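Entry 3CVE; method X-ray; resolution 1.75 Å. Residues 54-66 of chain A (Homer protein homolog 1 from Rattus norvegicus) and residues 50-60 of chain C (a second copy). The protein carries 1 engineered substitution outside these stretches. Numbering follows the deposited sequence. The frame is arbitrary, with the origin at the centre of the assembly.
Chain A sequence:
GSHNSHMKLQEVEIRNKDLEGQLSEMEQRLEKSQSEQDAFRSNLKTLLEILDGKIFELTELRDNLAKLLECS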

# COMPACT_ATOMS: atom_id res chain seq x y z
N LYS A 54 1.14 -2.12 -7.30
CA LYS A 54 0.17 -1.39 -6.47
C LYS A 54 0.80 -0.12 -5.91
O LYS A 54 0.15 0.92 -5.89
N ILE A 55 2.06 -0.21 -5.47
CA ILE A 55 2.81 1.01 -5.05
C ILE A 55 2.96 2.01 -6.22
O ILE A 55 2.78 3.24 -6.05
N PHE A 56 3.23 1.52 -7.41
CA PHE A 56 3.34 2.43 -8.57
C PHE A 56 2.00 3.15 -8.78
O PHE A 56 1.95 4.36 -8.98
N GLU A 57 0.91 2.41 -8.67
CA GLU A 57 -0.44 2.97 -8.92
C GLU A 57 -0.85 3.95 -7.82
O GLU A 57 -1.55 4.95 -8.07
N LEU A 58 -0.44 3.65 -6.59
CA LEU A 58 -0.57 4.65 -5.47
C LEU A 58 0.20 5.91 -5.72
O LEU A 58 -0.29 7.01 -5.39
N THR A 59 1.40 5.78 -6.28
CA THR A 59 2.25 6.95 -6.59
C THR A 59 1.54 7.82 -7.64
O THR A 59 1.50 9.04 -7.52
N GLU A 60 0.97 7.19 -8.66
CA GLU A 60 0.21 7.92 -9.68
C GLU A 60 -0.99 8.64 -9.09
O GLU A 60 -1.29 9.78 -9.46
N LEU A 61 -1.70 7.97 -8.19
CA LEU A 61 -2.82 8.57 -7.50
C LEU A 61 -2.35 9.82 -6.73
O LEU A 61 -2.94 10.90 -6.82
N ARG A 62 -1.28 9.64 -5.95
CA ARG A 62 -0.72 10.74 -5.18
C ARG A 62 -0.36 11.89 -6.12
O ARG A 62 -0.65 13.06 -5.83
N ASP A 63 0.28 11.56 -7.25
CA ASP A 63 0.68 12.60 -8.21
C ASP A 63 -0.52 13.36 -8.75
O ASP A 63 -0.47 14.58 -8.95
N ASN A 64 -1.61 12.63 -8.96
CA ASN A 64 -2.83 13.24 -9.47
C ASN A 64 -3.51 14.15 -8.42
O ASN A 64 -4.09 15.18 -8.77
N LEU A 65 -3.42 13.76 -7.14
CA LEU A 65 -3.97 14.57 -6.06
C LEU A 65 -3.16 15.86 -6.00
O LEU A 65 -3.73 16.96 -5.89
N ALA A 66 -1.84 15.73 -6.10
CA ALA A 66 -0.94 16.90 -6.03
C ALA A 66 -1.24 17.87 -7.19
O ALA A 66 -1.25 19.09 -6.99
N ILE C 50 0.63 13.25 4.21
CA ILE C 50 0.50 11.96 4.88
C ILE C 50 0.54 10.81 3.87
O ILE C 50 1.17 9.82 4.11
N LEU C 51 -0.14 10.98 2.74
CA LEU C 51 -0.10 9.96 1.69
C LEU C 51 1.32 9.72 1.19
O LEU C 51 1.72 8.56 0.98
N ASP C 52 2.09 10.81 1.04
CA ASP C 52 3.52 10.73 0.67
C ASP C 52 4.27 9.81 1.60
O ASP C 52 5.07 8.97 1.16
N GLY C 53 4.00 10.00 2.89
CA GLY C 53 4.60 9.26 4.00
C GLY C 53 4.25 7.79 3.87
O GLY C 53 5.12 6.96 3.96
N LYS C 54 2.98 7.48 3.63
CA LYS C 54 2.58 6.06 3.50
C LYS C 54 3.23 5.38 2.29
O LYS C 54 3.62 4.18 2.36
N ILE C 55 3.34 6.12 1.18
CA ILE C 55 4.02 5.60 0.01
C ILE C 55 5.50 5.31 0.29
O ILE C 55 5.97 4.22 -0.02
N PHE C 56 6.23 6.23 0.93
CA PHE C 56 7.62 5.90 1.35
C PHE C 56 7.70 4.64 2.20
O PHE C 56 8.63 3.82 2.03
N GLU C 57 6.76 4.52 3.14
CA GLU C 57 6.74 3.40 4.05
C GLU C 57 6.45 2.10 3.31
O GLU C 57 7.10 1.09 3.57
N LEU C 58 5.52 2.13 2.37
CA LEU C 58 5.30 0.94 1.53
C LEU C 58 6.51 0.55 0.68
O LEU C 58 6.80 -0.64 0.48
N THR C 59 7.19 1.55 0.14
CA THR C 59 8.41 1.32 -0.61
C THR C 59 9.47 0.62 0.28
O THR C 59 10.14 -0.30 -0.15
N GLU C 60 9.59 1.05 1.53
CA GLU C 60 10.56 0.43 2.43
C GLU C 60 10.16 -1.04 2.66
O GLU C 60 11.00 -1.95 2.65

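Antiparallel coiled coils illustrate a general principle: an apolar seam holds two helices together, while charged side chains beside it help tie them in register. In this pair of Homer 1 helices, whose N-to-C directions differ by 163°, the axes approach to 10.4 Å and the two stretches together bury 510 Å².

The apolar seam is built mainly from residues whose CA-to-CB bonds point toward the partner helix. A:Ile55 and C:Ile55, both m,t, occupy nearly equivalent settings: CD1 of A:Ile55 lies 3.6 Å from O of C:Leu58, and CD1 of C:Ile55 lies 3.6 Å from O of A:Leu58, so each methyl rests on the partner's backbone. Alongside them A:Leu58 and C:Leu58, again m,t, meet tip to tip, with A:Leu58 CD1 3.8 Å from C:Leu58 CD1. Further along, C:Leu51 (t,p) inserts its CD2 methyl among three residues of chain A. C:Leu51 CD2 lies 3.8 Å from CD2 of A:Leu61, whose CA-to-CB bond points sideways although its end comes nearer, and 4.3 Å from CD2 of A:Leu65 (t,p); CB of A:Arg62 also borders it.

The threonines lie along one side of this seam, their CA-to-CB bonds pointing sideways. A:Thr59 (m) donates from OG1 to its own helix, at O of A:Ile55 (2.9 Å), and the same OG1 packs 3.7 Å from CG2 of C:Ile55.

Charge pairing centres on A:Arg62, which starts toward the partner with chi1 t and then bends through two m torsions. Its NH1 donates to OD1 of C:Asp52 (2.9 Å) in a salt bridge between helices, while NE donates to OD1 of A:Asp63 (2.8 Å) in a second one within its own helix. C:Ile55 CD1 covers one guanidinium face. One water reinforces the link, accepting from A:Arg62 NH1 at 2.7 Å and donating from its oxygen to C:Asp52 O at 2.8 Å.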

# COMPACT_ATOMS: atom_id res chain seq x y z
CB LYS A 54 -0.39 -2.23 -5.30
CG LYS A 54 -1.04 -3.58 -5.68
CD LYS A 54 -2.14 -3.43 -6.71
CE LYS A 54 -2.69 -4.78 -7.20
NZ LYS A 54 -3.75 -4.51 -8.19
CB ILE A 55 4.16 0.59 -4.43
CG1 ILE A 55 3.86 -0.29 -3.19
CG2 ILE A 55 5.01 1.81 -4.08
CD1 ILE A 55 5.07 -1.02 -2.61
CB PHE A 56 3.76 1.67 -9.83
CG PHE A 56 3.83 2.53 -11.06
CD1 PHE A 56 5.04 3.05 -11.48
CD2 PHE A 56 2.67 2.84 -11.78
CE1 PHE A 56 5.11 3.87 -12.61
CE2 PHE A 56 2.73 3.65 -12.91
CZ PHE A 56 3.95 4.17 -13.32
CB GLU A 57 -1.46 1.86 -9.04
CG GLU A 57 -1.20 0.93 -10.24
CD GLU A 57 -1.90 -0.43 -10.15
OE1 GLU A 57 -2.63 -0.70 -9.17
OE2 GLU A 57 -1.69 -1.26 -11.07
CB LEU A 58 -0.12 4.04 -4.13
CG LEU A 58 -1.26 3.26 -3.48
CD1 LEU A 58 -0.76 2.33 -2.36
CD2 LEU A 58 -2.36 4.25 -2.94
CB THR A 59 3.70 6.50 -7.02
OG1 THR A 59 4.29 5.71 -5.98
CG2 THR A 59 4.59 7.70 -7.30
CB GLU A 60 -0.30 6.94 -10.71
CG GLU A 60 0.71 6.46 -11.67
CD GLU A 60 -0.01 5.76 -12.79
OE1 GLU A 60 0.08 6.26 -13.93
OE2 GLU A 60 -0.71 4.77 -12.50
CB LEU A 61 -3.45 7.56 -6.53
CG LEU A 61 -4.71 8.11 -5.84
CD1 LEU A 61 -5.68 6.98 -5.55
CD2 LEU A 61 -4.41 8.87 -4.55
CB ARG A 62 0.52 10.26 -4.42
CG ARG A 62 1.14 11.32 -3.47
CD ARG A 62 2.18 12.25 -4.15
NE ARG A 62 3.15 11.51 -4.95
CZ ARG A 62 4.10 10.72 -4.45
NH1 ARG A 62 4.25 10.59 -3.14
NH2 ARG A 62 4.92 10.09 -5.27
CB ASP A 63 1.52 12.02 -9.34
CG ASP A 63 2.89 11.57 -8.87
OD1 ASP A 63 3.31 11.96 -7.75
OD2 ASP A 63 3.55 10.81 -9.61
CB ASN A 64 -3.78 12.16 -9.95
CG ASN A 64 -3.37 11.55 -11.29
OD1 ASN A 64 -2.59 12.14 -12.05
ND2 ASN A 64 -3.92 10.38 -11.61
CB LEU A 65 -3.91 13.83 -4.70
CG LEU A 65 -4.33 14.58 -3.43
CD1 LEU A 65 -5.73 15.20 -3.57
CD2 LEU A 65 -4.27 13.64 -2.23
CB ALA A 66 0.53 16.48 -6.02
CB ILE C 50 -0.80 11.92 5.69
CG1 ILE C 50 -0.72 12.99 6.79
CG2 ILE C 50 -1.02 10.54 6.36
CD1 ILE C 50 -2.04 13.31 7.43
CB LEU C 51 -1.10 10.29 0.58
CG LEU C 51 -1.11 9.40 -0.67
CD1 LEU C 51 -1.24 7.92 -0.31
CD2 LEU C 51 -2.18 9.88 -1.62
CB ASP C 52 4.19 12.12 0.74
CG ASP C 52 3.68 13.08 -0.29
OD1 ASP C 52 3.16 12.63 -1.32
OD2 ASP C 52 3.84 14.32 -0.07
CB LYS C 54 1.06 5.88 3.46
CG LYS C 54 0.31 6.62 4.55
CD LYS C 54 0.85 6.28 5.93
CE LYS C 54 0.20 7.13 7.01
NZ LYS C 54 -1.29 7.05 7.00
CB ILE C 55 3.82 6.51 -1.22
CG1 ILE C 55 2.34 6.39 -1.63
CG2 ILE C 55 4.77 6.12 -2.35
CD1 ILE C 55 1.88 7.48 -2.59
CB PHE C 56 8.30 7.04 2.12
CG PHE C 56 8.43 8.31 1.34
CD1 PHE C 56 9.14 8.36 0.14
CD2 PHE C 56 7.92 9.51 1.87
CE1 PHE C 56 9.29 9.57 -0.55
CE2 PHE C 56 8.06 10.70 1.18
CZ PHE C 56 8.73 10.73 -0.03
CB GLU C 57 5.77 3.63 5.17
CG GLU C 57 6.39 4.64 6.16
CD GLU C 57 5.35 5.31 6.98
OE1 GLU C 57 4.22 4.78 7.03
OE2 GLU C 57 5.67 6.37 7.58
CB LEU C 58 4.07 1.14 0.64
CG LEU C 58 2.74 1.04 1.40
CD1 LEU C 58 1.66 1.62 0.51
CD2 LEU C 58 2.41 -0.44 1.79
CB THR C 59 8.91 2.67 -1.19
OG1 THR C 59 7.89 3.21 -2.05
CG2 THR C 59 10.20 2.49 -2.02
CB GLU C 60 10.60 1.19 3.75
CG GLU C 60 11.44 0.51 4.84
CD GLU C 60 11.45 1.25 6.16
OE1 GLU C 60 10.41 1.82 6.57
OE2 GLU C 60 12.50 1.24 6.83
O HOH W 1 6.03 9.35 -1.45